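Long-range contacts in DUF4007 domain-containing protein (PDB 6LB9), which binds a magnesium ion and, as an SspB protein, probably takes part in a DNA phosphorothioate-based system, although its exact role is not established: residues S4-A9 with N157-E162; S13-E18 with A170-C175; E18-R23 with G53-Y58; F67-E72 with W111-W116. All coordinates share one frame; numbering follows the deposited sequence.

How the contacts relate
From the N terminus, helix 5-9 is joined first to the end of helix 145-159 (contact 1), closing a loop of 147 residues. The following loop meets helix 166-180 in contact 2. Contact 2 opens inside the loop of contact 1 and closes after it, so the two cross, and they touch where F160 packs on F14. Both long loops enclose contacts 3 and 4, which follow in series. Contact 3 continues from contact 2 through the shared E18 and its magnesium ion, bringing the same N-terminal loop to the start of helix 57-66. Contact 4 ties the far end of that helix to helix 107-118 near the centre of the chain, with P22 packed against F67.

Contact 1: S4-A9 with N157-E162; sequences SRLAEA and NLSFPE
The phenyl ring of F160, which reaches L6 and A7 with its outer atoms, carries CB of its own neighbour S159 over one face, 4.1 Å above the plane and displaced toward the rim. On the side of helix 5-9, F160 CE2 lies 3.8 Å from L6 CD2, and F160 CZ is 4.2 Å from A7 CA. The L6 and F160 side chains cross at about a right angle. CG of L6 is placed opposite its backbone N (chi1 179°); this carries the isobutyl group to the ring, where CD2 and CG meet CE2 of F160. The same leucine also packs on Y132 and V133 of helix 129-137.

Beside the ring, the small side chains of S159 and A7 let the backbones come close, the CA atoms of A7 and S159 being 5.1 Å apart. S159 CB packs on A7 CB at 3.9 Å, while S159 OG sits 3.5 Å from L6 CB. On the outer surface of helix 5-9, S4 OG donates to E8 OE1 over 2.7 Å, from well above the carboxylate plane.

The junction thus fastens the N-terminal helix to the end of helix 145-159 by small and apolar groups. With no hydrogen bond across it, the contact is held by van der Waals packing, and the polar side-chain atom in it, S159 OG, finds its partners at H155 O, one helical turn back, and, weakly, at D3 O just ahead of helix 5-9.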
# COMPACT_ATOMS: atom_id res chain seq x y z
N SER A 4 4.21 1.75 -36.57
CA SER A 4 5.30 1.13 -35.84
C SER A 4 5.47 1.70 -34.44
O SER A 4 6.48 1.42 -33.79
CB SER A 4 6.63 1.28 -36.61
OG SER A 4 6.81 2.63 -37.03
N ARG A 5 4.51 2.50 -33.96
CA ARG A 5 4.73 3.24 -32.72
C ARG A 5 4.95 2.30 -31.53
O ARG A 5 5.83 2.55 -30.69
CB ARG A 5 3.55 4.18 -32.45
CG ARG A 5 3.10 4.97 -33.68
CD ARG A 5 1.83 5.79 -33.46
NE ARG A 5 2.09 6.94 -32.59
CZ ARG A 5 2.28 8.19 -33.02
NH1 ARG A 5 2.25 8.46 -34.33
NH2 ARG A 5 2.50 9.17 -32.16
N LEU A 6 4.20 1.21 -31.48
CA LEU A 6 4.31 0.29 -30.35
C LEU A 6 5.60 -0.51 -30.41
O LEU A 6 6.23 -0.75 -29.37
CB LEU A 6 3.10 -0.65 -30.32
CG LEU A 6 3.16 -1.66 -29.17
CD1 LEU A 6 3.21 -0.91 -27.84
CD2 LEU A 6 1.97 -2.61 -29.23
N ALA A 7 6.01 -0.92 -31.61
CA ALA A 7 7.23 -1.70 -31.75
C ALA A 7 8.45 -0.91 -31.31
O ALA A 7 9.35 -1.45 -30.67
CB ALA A 7 7.39 -2.17 -33.20
N GLU A 8 8.49 0.39 -31.65
CA GLU A 8 9.63 1.19 -31.24
C GLU A 8 9.61 1.47 -29.75
O GLU A 8 10.66 1.73 -29.17
CB GLU A 8 9.67 2.52 -32.02
CG GLU A 8 9.38 2.38 -33.50
CD GLU A 8 8.84 3.65 -34.13
OE1 GLU A 8 8.68 3.68 -35.37
OE2 GLU A 8 8.59 4.63 -33.39
N ALA A 9 8.44 1.41 -29.13
CA ALA A 9 8.33 1.78 -27.73
C ALA A 9 8.45 0.59 -26.78
O ALA A 9 8.95 0.77 -25.66
CB ALA A 9 7.01 2.51 -27.48
N ASN A 157 -0.90 -6.58 -33.89
CA ASN A 157 -0.79 -7.18 -35.22
C ASN A 157 -0.06 -6.26 -36.21
O ASN A 157 0.58 -6.75 -37.15
CB ASN A 157 -2.17 -7.51 -35.77
CG ASN A 157 -2.89 -8.56 -34.95
OD1 ASN A 157 -2.26 -9.35 -34.24
ND2 ASN A 157 -4.22 -8.57 -35.04
N LEU A 158 -0.15 -4.94 -36.02
CA LEU A 158 0.58 -3.98 -36.83
C LEU A 158 2.05 -3.87 -36.43
O LEU A 158 2.86 -3.38 -37.23
CB LEU A 158 -0.05 -2.58 -36.71
CG LEU A 158 -1.52 -2.33 -37.05
CD1 LEU A 158 -2.11 -1.28 -36.11
CD2 LEU A 158 -1.70 -1.89 -38.50
N SER A 159 2.42 -4.29 -35.23
CA SER A 159 3.77 -4.07 -34.72
C SER A 159 4.60 -5.34 -34.58
O SER A 159 5.82 -5.30 -34.81
CB SER A 159 3.71 -3.36 -33.37
OG SER A 159 3.10 -2.09 -33.48
N PHE A 160 3.99 -6.45 -34.20
CA PHE A 160 4.73 -7.68 -33.92
C PHE A 160 4.21 -8.80 -34.81
O PHE A 160 3.11 -9.33 -34.56
CB PHE A 160 4.62 -8.08 -32.45
CG PHE A 160 5.07 -7.01 -31.47
CD1 PHE A 160 6.41 -6.67 -31.36
CD2 PHE A 160 4.15 -6.36 -30.65
CE1 PHE A 160 6.83 -5.70 -30.46
CE2 PHE A 160 4.55 -5.39 -29.75
CZ PHE A 160 5.89 -5.06 -29.66
N PRO A 161 4.96 -9.21 -35.83
CA PRO A 161 4.50 -10.35 -36.65
C PRO A 161 4.25 -11.57 -35.80
O PRO A 161 3.19 -12.22 -35.92
CB PRO A 161 5.66 -10.57 -37.63
CG PRO A 161 6.50 -9.32 -37.56
CD PRO A 161 6.35 -8.85 -36.15
N GLU A 162 5.19 -11.86 -34.89
CA GLU A 162 5.09 -13.04 -34.05
C GLU A 162 3.75 -13.10 -33.33
O GLU A 162 2.96 -14.03 -33.53
CB GLU A 162 6.26 -13.06 -33.06
CG GLU A 162 7.47 -13.97 -33.43
CD GLU A 162 7.20 -15.49 -33.33
OE1 GLU A 162 8.17 -16.26 -33.24
OE2 GLU A 162 6.02 -15.92 -33.36

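Contact 2: S13-E18 with A170-C175; sequences SFARHE and AKDVDC. With MG (magnesium ion), chain C.
H17 and D172 come together through two different first torsions: CG of H17 stands between its backbone N and carbonyl carbon (chi1 46°), folding the imidazole toward helix 166-180, while D172 CG lies opposite its carbonyl carbon (chi1 -79°) and leans out to the loop. The histidine belongs to a type I beta turn, A15 to E18, which rests on the helix, and its bond to D172 is a His-carboxylate hydrogen bond.

D172 OD1 receives H17 NE2 at 2.7 Å on its anti side and A15 N at 2.8 Å on its syn side, the two donors arriving from opposite faces of the carboxylate plane. The ring is turned 44° from that plane, and neither bond is straight. The other oxygen, D172 OD2, is bonded to S130 OG and takes a water that also donates to S13 O; it lies 3.3 Å from F14 CD1, at the edge of the phenyl ring. An alanine in place of D172 would probably leave A15 N and H17 NE2 without their shared acceptor and S130 OG without its bond to OD2, with the imidazole held at ND1 alone among its nitrogens.

H17 ND1 is engaged with T19 N. Alongside, K171 CB packs on A15 CB, its chain then running outward. The turn ends at E18, whose OE2 binds the magnesium ion at 2.5 Å. Across the imidazole, A15 CA lies over one face and C175 SG over the opposite one, each offset toward the rim, the sulfur 4.0 Å from the centroid of the H17 ring.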
# COMPACT_ATOMS: atom_id res chain seq x y z
N SER A 13 6.24 -8.53 -24.96
CA SER A 13 6.11 -9.26 -23.70
C SER A 13 4.67 -9.17 -23.20
O SER A 13 4.19 -8.08 -22.89
CB SER A 13 7.09 -8.71 -22.65
OG SER A 13 6.99 -9.43 -21.44
N PHE A 14 4.00 -10.32 -23.08
CA PHE A 14 2.58 -10.35 -22.71
C PHE A 14 2.30 -11.41 -21.66
O PHE A 14 2.74 -12.56 -21.79
CB PHE A 14 1.72 -10.61 -23.95
CG PHE A 14 1.88 -9.58 -25.03
CD1 PHE A 14 0.99 -8.51 -25.11
CD2 PHE A 14 2.91 -9.69 -25.97
CE1 PHE A 14 1.13 -7.55 -26.12
CE2 PHE A 14 3.07 -8.76 -26.97
CZ PHE A 14 2.17 -7.67 -27.06
N ALA A 15 1.53 -11.04 -20.63
CA ALA A 15 1.01 -11.96 -19.62
C ALA A 15 2.10 -12.67 -18.82
O ALA A 15 1.84 -13.68 -18.17
CB ALA A 15 0.06 -13.00 -20.24
N ARG A 16 3.35 -12.20 -18.81
CA ARG A 16 4.36 -12.91 -18.03
C ARG A 16 4.09 -12.79 -16.53
O ARG A 16 4.54 -13.65 -15.76
CB ARG A 16 5.75 -12.40 -18.37
CG ARG A 16 6.08 -12.41 -19.86
CD ARG A 16 6.60 -13.75 -20.30
NE ARG A 16 6.92 -13.82 -21.74
CZ ARG A 16 8.15 -13.98 -22.22
NH1 ARG A 16 9.20 -14.09 -21.39
NH2 ARG A 16 8.35 -14.06 -23.53
N HIS A 17 3.37 -11.75 -16.11
CA HIS A 17 2.94 -11.56 -14.73
C HIS A 17 1.88 -12.56 -14.30
O HIS A 17 1.54 -12.59 -13.12
CB HIS A 17 2.38 -10.15 -14.59
CG HIS A 17 1.44 -9.79 -15.70
ND1 HIS A 17 0.16 -10.28 -15.77
CD2 HIS A 17 1.63 -9.06 -16.82
CE1 HIS A 17 -0.42 -9.83 -16.87
NE2 HIS A 17 0.45 -9.09 -17.53
N GLU A 18 1.32 -13.36 -15.23
CA GLU A 18 0.28 -14.34 -14.93
C GLU A 18 -0.92 -13.70 -14.22
O GLU A 18 -1.58 -14.33 -13.38
CB GLU A 18 0.85 -15.53 -14.11
CG GLU A 18 1.79 -16.47 -14.92
CD GLU A 18 2.45 -17.62 -14.11
OE1 GLU A 18 1.72 -18.47 -13.54
OE2 GLU A 18 3.72 -17.70 -14.07
N ALA A 170 -5.72 -10.50 -23.15
CA ALA A 170 -6.82 -10.40 -22.20
C ALA A 170 -6.32 -10.48 -20.76
O ALA A 170 -6.82 -9.75 -19.89
CB ALA A 170 -7.84 -11.50 -22.48
N LYS A 171 -5.32 -11.33 -20.50
CA LYS A 171 -4.77 -11.41 -19.16
C LYS A 171 -4.06 -10.12 -18.77
O LYS A 171 -4.19 -9.66 -17.63
CB LYS A 171 -3.82 -12.60 -19.06
CG LYS A 171 -4.51 -13.97 -19.07
CD LYS A 171 -3.48 -15.06 -19.30
CE LYS A 171 -4.10 -16.44 -19.29
NZ LYS A 171 -3.19 -17.43 -19.92
N ASP A 172 -3.30 -9.52 -19.71
CA ASP A 172 -2.74 -8.19 -19.48
C ASP A 172 -3.81 -7.21 -19.05
O ASP A 172 -3.60 -6.40 -18.14
CB ASP A 172 -2.08 -7.65 -20.75
CG ASP A 172 -0.73 -8.23 -21.00
OD1 ASP A 172 -0.17 -8.90 -20.11
OD2 ASP A 172 -0.22 -7.99 -22.12
N VAL A 173 -4.97 -7.26 -19.71
CA VAL A 173 -6.02 -6.27 -19.46
C VAL A 173 -6.67 -6.50 -18.10
O VAL A 173 -6.99 -5.54 -17.38
CB VAL A 173 -7.04 -6.30 -20.62
CG1 VAL A 173 -8.31 -5.56 -20.25
CG2 VAL A 173 -6.41 -5.72 -21.91
N ASP A 174 -6.89 -7.77 -17.73
CA ASP A 174 -7.33 -8.04 -16.36
C ASP A 174 -6.34 -7.48 -15.36
O ASP A 174 -6.73 -6.90 -14.34
CB ASP A 174 -7.50 -9.55 -16.14
CG ASP A 174 -8.77 -10.07 -16.75
OD1 ASP A 174 -9.74 -9.27 -16.85
OD2 ASP A 174 -8.82 -11.24 -17.16
N CYS A 175 -5.05 -7.61 -15.66
CA CYS A 175 -4.06 -7.19 -14.69
C CYS A 175 -4.00 -5.66 -14.62
O CYS A 175 -3.87 -5.10 -13.53
CB CYS A 175 -2.71 -7.79 -15.05
SG CYS A 175 -1.36 -7.40 -13.89
MG MG C . 5.10 -19.48 -12.96
O HOH W 1 2.00 -6.51 -22.04
O HOH W 2 7.13 -18.72 -11.65

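Contact 3: E18-R23 with G53-Y58; sequences ETFAPR and GKNMVY. With MG (magnesium ion), chain C.
F20 and M56 form the closer-packed part of this contact, in which the loop leading to helix 24-34 meets the residues before helix 57-66. F20 CE2 approaches M56 CG to 4.0 Å, the two side chains crossing at about a right angle. The same ring turns its edge to N55: F20 CE2 is 3.6 Å from N55 O, close to the ring plane, and F20 CZ is 3.9 Å from N55 ND2, with the amide nearly perpendicular to the ring (79°). The methionine chain, extended beyond CG, carries its methyl on to the guanidinium of R23, where M56 CE rests 4.0 Å from R23 NH2. F20 CD1 lies at the edge of that guanidinium, whose NH1 makes a salt bridge to E105 of the second subunit. An alanine at F20 would probably open a gap beside M56 CG and leave the guanidinium of R23 without the ring at its edge.

The more open half is the magnesium site, where the two segments are joined through the metal. E18 supplies a carboxylate ligand from the loop; the other segment answers through a water 2.5 Å from the magnesium ion. This water donates to K54 O at 3.1 Å and accepts from Y58 N at 3.0 Å, placing the metal beside the first turn of helix 57-66. E18 and N55 are both solvent-exposed, and E18 OE1 stays 4.0 Å from N55 O, an acceptor facing an acceptor with no direct bond. Within 53-58, M56 N bonds to G53 O, and M56 SD receives a weak bond from G53 N.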
# COMPACT_ATOMS: atom_id res chain seq x y z
N GLU A 18 1.32 -13.36 -15.23
CA GLU A 18 0.28 -14.34 -14.93
C GLU A 18 -0.92 -13.70 -14.22
O GLU A 18 -1.58 -14.33 -13.38
CB GLU A 18 0.85 -15.53 -14.11
CG GLU A 18 1.79 -16.47 -14.92
CD GLU A 18 2.45 -17.62 -14.11
OE1 GLU A 18 1.72 -18.47 -13.54
OE2 GLU A 18 3.72 -17.70 -14.07
N THR A 19 -1.21 -12.44 -14.56
CA THR A 19 -2.30 -11.62 -14.02
C THR A 19 -2.11 -11.25 -12.56
O THR A 19 -3.07 -10.78 -11.93
CB THR A 19 -3.69 -12.27 -14.18
OG1 THR A 19 -3.82 -13.39 -13.28
CG2 THR A 19 -3.92 -12.74 -15.59
N PHE A 20 -0.93 -11.44 -11.98
CA PHE A 20 -0.62 -10.87 -10.68
C PHE A 20 -0.27 -9.38 -10.83
O PHE A 20 0.67 -9.02 -11.56
CB PHE A 20 0.55 -11.61 -10.03
CG PHE A 20 0.19 -12.97 -9.51
CD1 PHE A 20 -0.82 -13.13 -8.57
CD2 PHE A 20 0.90 -14.09 -9.93
CE1 PHE A 20 -1.13 -14.40 -8.06
CE2 PHE A 20 0.60 -15.37 -9.43
CZ PHE A 20 -0.42 -15.51 -8.49
N ALA A 21 -1.03 -8.51 -10.15
CA ALA A 21 -0.67 -7.09 -10.10
C ALA A 21 0.56 -6.87 -9.21
O ALA A 21 0.87 -7.70 -8.35
CB ALA A 21 -1.86 -6.27 -9.60
N PRO A 22 1.27 -5.75 -9.39
CA PRO A 22 2.49 -5.52 -8.58
C PRO A 22 2.21 -5.48 -7.08
O PRO A 22 1.14 -5.05 -6.63
CB PRO A 22 2.98 -4.14 -9.06
CG PRO A 22 2.28 -3.90 -10.36
CD PRO A 22 0.98 -4.63 -10.29
N ARG A 23 3.22 -5.89 -6.31
CA ARG A 23 3.17 -5.86 -4.85
C ARG A 23 4.41 -5.16 -4.32
O ARG A 23 5.52 -5.37 -4.82
CB ARG A 23 3.11 -7.27 -4.24
CG ARG A 23 2.04 -8.17 -4.85
CD ARG A 23 1.85 -9.44 -4.02
NE ARG A 23 1.16 -10.48 -4.78
CZ ARG A 23 0.84 -11.68 -4.32
NH1 ARG A 23 1.18 -12.01 -3.08
NH2 ARG A 23 0.20 -12.56 -5.11
N GLY A 53 5.36 -18.01 -3.25
CA GLY A 53 5.04 -19.30 -3.84
C GLY A 53 5.72 -19.50 -5.18
O GLY A 53 6.01 -18.55 -5.92
N LYS A 54 5.96 -20.78 -5.51
CA LYS A 54 6.64 -21.13 -6.77
C LYS A 54 5.95 -20.51 -7.98
O LYS A 54 6.61 -20.10 -8.95
CB LYS A 54 6.70 -22.66 -6.93
CG LYS A 54 7.47 -23.15 -8.16
CD LYS A 54 8.73 -23.95 -7.79
CE LYS A 54 9.83 -23.82 -8.85
NZ LYS A 54 10.48 -22.47 -8.84
N ASN A 55 4.61 -20.39 -7.93
CA ASN A 55 3.84 -19.80 -9.01
C ASN A 55 3.96 -18.27 -9.08
O ASN A 55 3.36 -17.67 -9.97
CB ASN A 55 2.37 -20.21 -8.87
CG ASN A 55 1.72 -19.63 -7.61
OD1 ASN A 55 2.33 -19.60 -6.54
ND2 ASN A 55 0.48 -19.19 -7.75
N MET A 56 4.71 -17.63 -8.17
CA MET A 56 4.86 -16.17 -8.15
C MET A 56 6.26 -15.69 -8.50
O MET A 56 6.44 -14.49 -8.71
CB MET A 56 4.52 -15.62 -6.75
CG MET A 56 3.07 -15.77 -6.30
SD MET A 56 2.92 -15.61 -4.50
CE MET A 56 1.28 -16.30 -4.25
N VAL A 57 7.24 -16.59 -8.56
CA VAL A 57 8.63 -16.18 -8.76
C VAL A 57 8.80 -15.44 -10.08
O VAL A 57 9.46 -14.39 -10.14
CB VAL A 57 9.58 -17.39 -8.68
CG1 VAL A 57 11.01 -16.99 -9.06
CG2 VAL A 57 9.53 -18.02 -7.29
N TYR A 58 8.22 -15.97 -11.16
CA TYR A 58 8.45 -15.30 -12.44
C TYR A 58 7.72 -13.96 -12.52
O TYR A 58 8.26 -13.00 -13.07
CB TYR A 58 8.08 -16.19 -13.62
CG TYR A 58 8.81 -15.74 -14.87
CD1 TYR A 58 8.30 -14.71 -15.67
CD2 TYR A 58 10.04 -16.30 -15.23
CE1 TYR A 58 8.99 -14.25 -16.78
CE2 TYR A 58 10.72 -15.87 -16.36
CZ TYR A 58 10.18 -14.84 -17.13
OH TYR A 58 10.83 -14.39 -18.25
MG MG C . 5.10 -19.48 -12.96
O HOH W 2 7.13 -18.72 -11.65

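Contact 4: F67-E72 with W111-W116; sequences FKLTRE and WLLHWW
A Schellman motif ends helix 57-66, and the residues that follow, F67 to L69, pack against helix 107-118 deep in the centre of the chain. K68, with positive phi, is the C-prime residue: its N bonds back to R65 O, and L69 N bonds to S64 O. The chain thereby turns off toward strand 70-74, presenting F67, K68 and L69 to L113 and W116.

The F67 ring turns an edge to L113 O, with F67 CD1 3.3 Å from that oxygen. L113 lies across the ring at about a right angle, its CB 4.0 Å from F67 CD1, while F202 meets the F67 ring in a nearly parallel arrangement. W116 supplies a broad indole next to this, its CE3 3.6 Å from F67 O and its CZ3 4.2 Å from L69 CD2. L112 CG, one helical turn back, covers a face of the indole toward its rim, and the indole NE1 is bonded to Y236 OH. L27 of helix 24-34 closes over F67, L69 and L113.

The polar link is made by K68, whose chain bends at chi2 (-53°) and again at chi4 to bring the ammonium over the end of helix 107-118. There it also bonds to S119 O, a place where the helix dipole would probably favour a positive charge. K68 NZ donates to W116 O at 2.8 Å, the C=O...N angle being 171°.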
# COMPACT_ATOMS: atom_id res chain seq x y z
N PHE A 67 9.45 -2.39 -14.24
CA PHE A 67 9.65 -1.10 -13.58
C PHE A 67 11.09 -0.54 -13.73
O PHE A 67 11.42 0.43 -13.05
CB PHE A 67 9.31 -1.21 -12.09
CG PHE A 67 7.83 -1.25 -11.82
CD1 PHE A 67 7.03 -0.15 -12.13
CD2 PHE A 67 7.23 -2.38 -11.27
CE1 PHE A 67 5.65 -0.19 -11.89
CE2 PHE A 67 5.87 -2.42 -11.04
CZ PHE A 67 5.07 -1.32 -11.34
N LYS A 68 11.92 -1.10 -14.61
CA LYS A 68 13.31 -0.66 -14.79
C LYS A 68 14.11 -0.75 -13.48
O LYS A 68 15.04 0.03 -13.25
CB LYS A 68 13.41 0.76 -15.37
CG LYS A 68 12.45 1.11 -16.54
CD LYS A 68 12.52 0.11 -17.69
CE LYS A 68 11.94 0.69 -18.98
NZ LYS A 68 10.46 0.85 -18.97
N LEU A 69 13.74 -1.71 -12.62
CA LEU A 69 14.46 -1.96 -11.37
C LEU A 69 15.56 -2.99 -11.54
O LEU A 69 16.49 -3.04 -10.71
CB LEU A 69 13.47 -2.42 -10.29
CG LEU A 69 12.38 -1.38 -9.99
CD1 LEU A 69 11.31 -1.93 -9.04
CD2 LEU A 69 13.03 -0.12 -9.41
N THR A 70 15.48 -3.82 -12.58
CA THR A 70 16.55 -4.71 -12.97
C THR A 70 16.72 -4.67 -14.48
O THR A 70 15.84 -4.24 -15.23
CB THR A 70 16.30 -6.17 -12.58
OG1 THR A 70 15.12 -6.64 -13.24
CG2 THR A 70 16.18 -6.34 -11.07
N ARG A 71 17.88 -5.15 -14.90
CA ARG A 71 18.17 -5.54 -16.27
C ARG A 71 18.62 -7.00 -16.27
O ARG A 71 19.06 -7.54 -15.24
CB ARG A 71 19.25 -4.65 -16.88
CG ARG A 71 18.82 -3.20 -17.06
CD ARG A 71 18.37 -3.02 -18.47
NE ARG A 71 18.95 -1.83 -19.05
CZ ARG A 71 18.85 -1.49 -20.33
NH1 ARG A 71 18.20 -2.27 -21.18
NH2 ARG A 71 19.41 -0.37 -20.76
N GLU A 72 18.51 -7.64 -17.44
CA GLU A 72 18.85 -9.05 -17.57
C GLU A 72 19.87 -9.25 -18.67
O GLU A 72 19.88 -8.53 -19.68
CB GLU A 72 17.57 -9.87 -17.80
CG GLU A 72 16.64 -9.86 -16.57
CD GLU A 72 15.48 -10.84 -16.64
OE1 GLU A 72 15.45 -11.63 -17.61
OE2 GLU A 72 14.61 -10.83 -15.72
N TRP A 111 3.53 7.33 -8.62
CA TRP A 111 3.49 8.03 -9.91
C TRP A 111 4.78 7.77 -10.69
O TRP A 111 4.74 7.47 -11.89
CB TRP A 111 3.29 9.55 -9.69
CG TRP A 111 1.87 9.91 -9.30
CD1 TRP A 111 1.44 10.31 -8.07
CD2 TRP A 111 0.70 9.85 -10.13
NE1 TRP A 111 0.09 10.52 -8.08
CE2 TRP A 111 -0.40 10.23 -9.33
CE3 TRP A 111 0.47 9.50 -11.47
CZ2 TRP A 111 -1.70 10.29 -9.82
CZ3 TRP A 111 -0.84 9.56 -11.95
CH2 TRP A 111 -1.90 9.95 -11.13
N LEU A 112 5.92 7.85 -10.01
CA LEU A 112 7.22 7.67 -10.65
C LEU A 112 7.37 6.24 -11.18
O LEU A 112 7.80 6.03 -12.32
CB LEU A 112 8.33 8.00 -9.64
CG LEU A 112 9.76 7.71 -10.13
CD1 LEU A 112 10.15 8.68 -11.24
CD2 LEU A 112 10.78 7.73 -8.98
N LEU A 113 7.04 5.25 -10.35
CA LEU A 113 7.11 3.87 -10.81
C LEU A 113 6.21 3.67 -12.02
O LEU A 113 6.61 3.01 -12.99
CB LEU A 113 6.73 2.94 -9.67
CG LEU A 113 7.86 2.73 -8.66
CD1 LEU A 113 7.30 2.07 -7.41
CD2 LEU A 113 8.95 1.87 -9.30
N HIS A 114 5.02 4.27 -12.00
CA HIS A 114 4.11 4.22 -13.14
C HIS A 114 4.76 4.79 -14.41
O HIS A 114 4.67 4.18 -15.49
CB HIS A 114 2.83 4.97 -12.78
CG HIS A 114 1.85 5.11 -13.91
ND1 HIS A 114 1.13 4.05 -14.41
CD2 HIS A 114 1.45 6.20 -14.61
CE1 HIS A 114 0.35 4.47 -15.39
NE2 HIS A 114 0.53 5.77 -15.54
N TRP A 115 5.42 5.94 -14.29
CA TRP A 115 6.18 6.50 -15.41
C TRP A 115 7.23 5.51 -15.90
O TRP A 115 7.40 5.32 -17.11
CB TRP A 115 6.85 7.82 -15.00
CG TRP A 115 7.76 8.46 -16.06
CD1 TRP A 115 9.14 8.59 -16.02
CD2 TRP A 115 7.35 9.07 -17.30
NE1 TRP A 115 9.60 9.22 -17.15
CE2 TRP A 115 8.53 9.53 -17.95
CE3 TRP A 115 6.11 9.28 -17.92
CZ2 TRP A 115 8.49 10.17 -19.20
CZ3 TRP A 115 6.08 9.93 -19.17
CH2 TRP A 115 7.26 10.36 -19.78
N TRP A 116 7.97 4.89 -14.97
CA TRP A 116 9.01 3.95 -15.37
C TRP A 116 8.43 2.77 -16.12
O TRP A 116 9.03 2.28 -17.09
CB TRP A 116 9.82 3.49 -14.15
CG TRP A 116 10.75 4.55 -13.67
CD1 TRP A 116 11.03 5.73 -14.30
CD2 TRP A 116 11.55 4.53 -12.48
NE1 TRP A 116 11.93 6.46 -13.56
CE2 TRP A 116 12.26 5.76 -12.44
CE3 TRP A 116 11.71 3.62 -11.44
CZ2 TRP A 116 13.12 6.09 -11.39
CZ3 TRP A 116 12.57 3.95 -10.39
CH2 TRP A 116 13.26 5.17 -10.38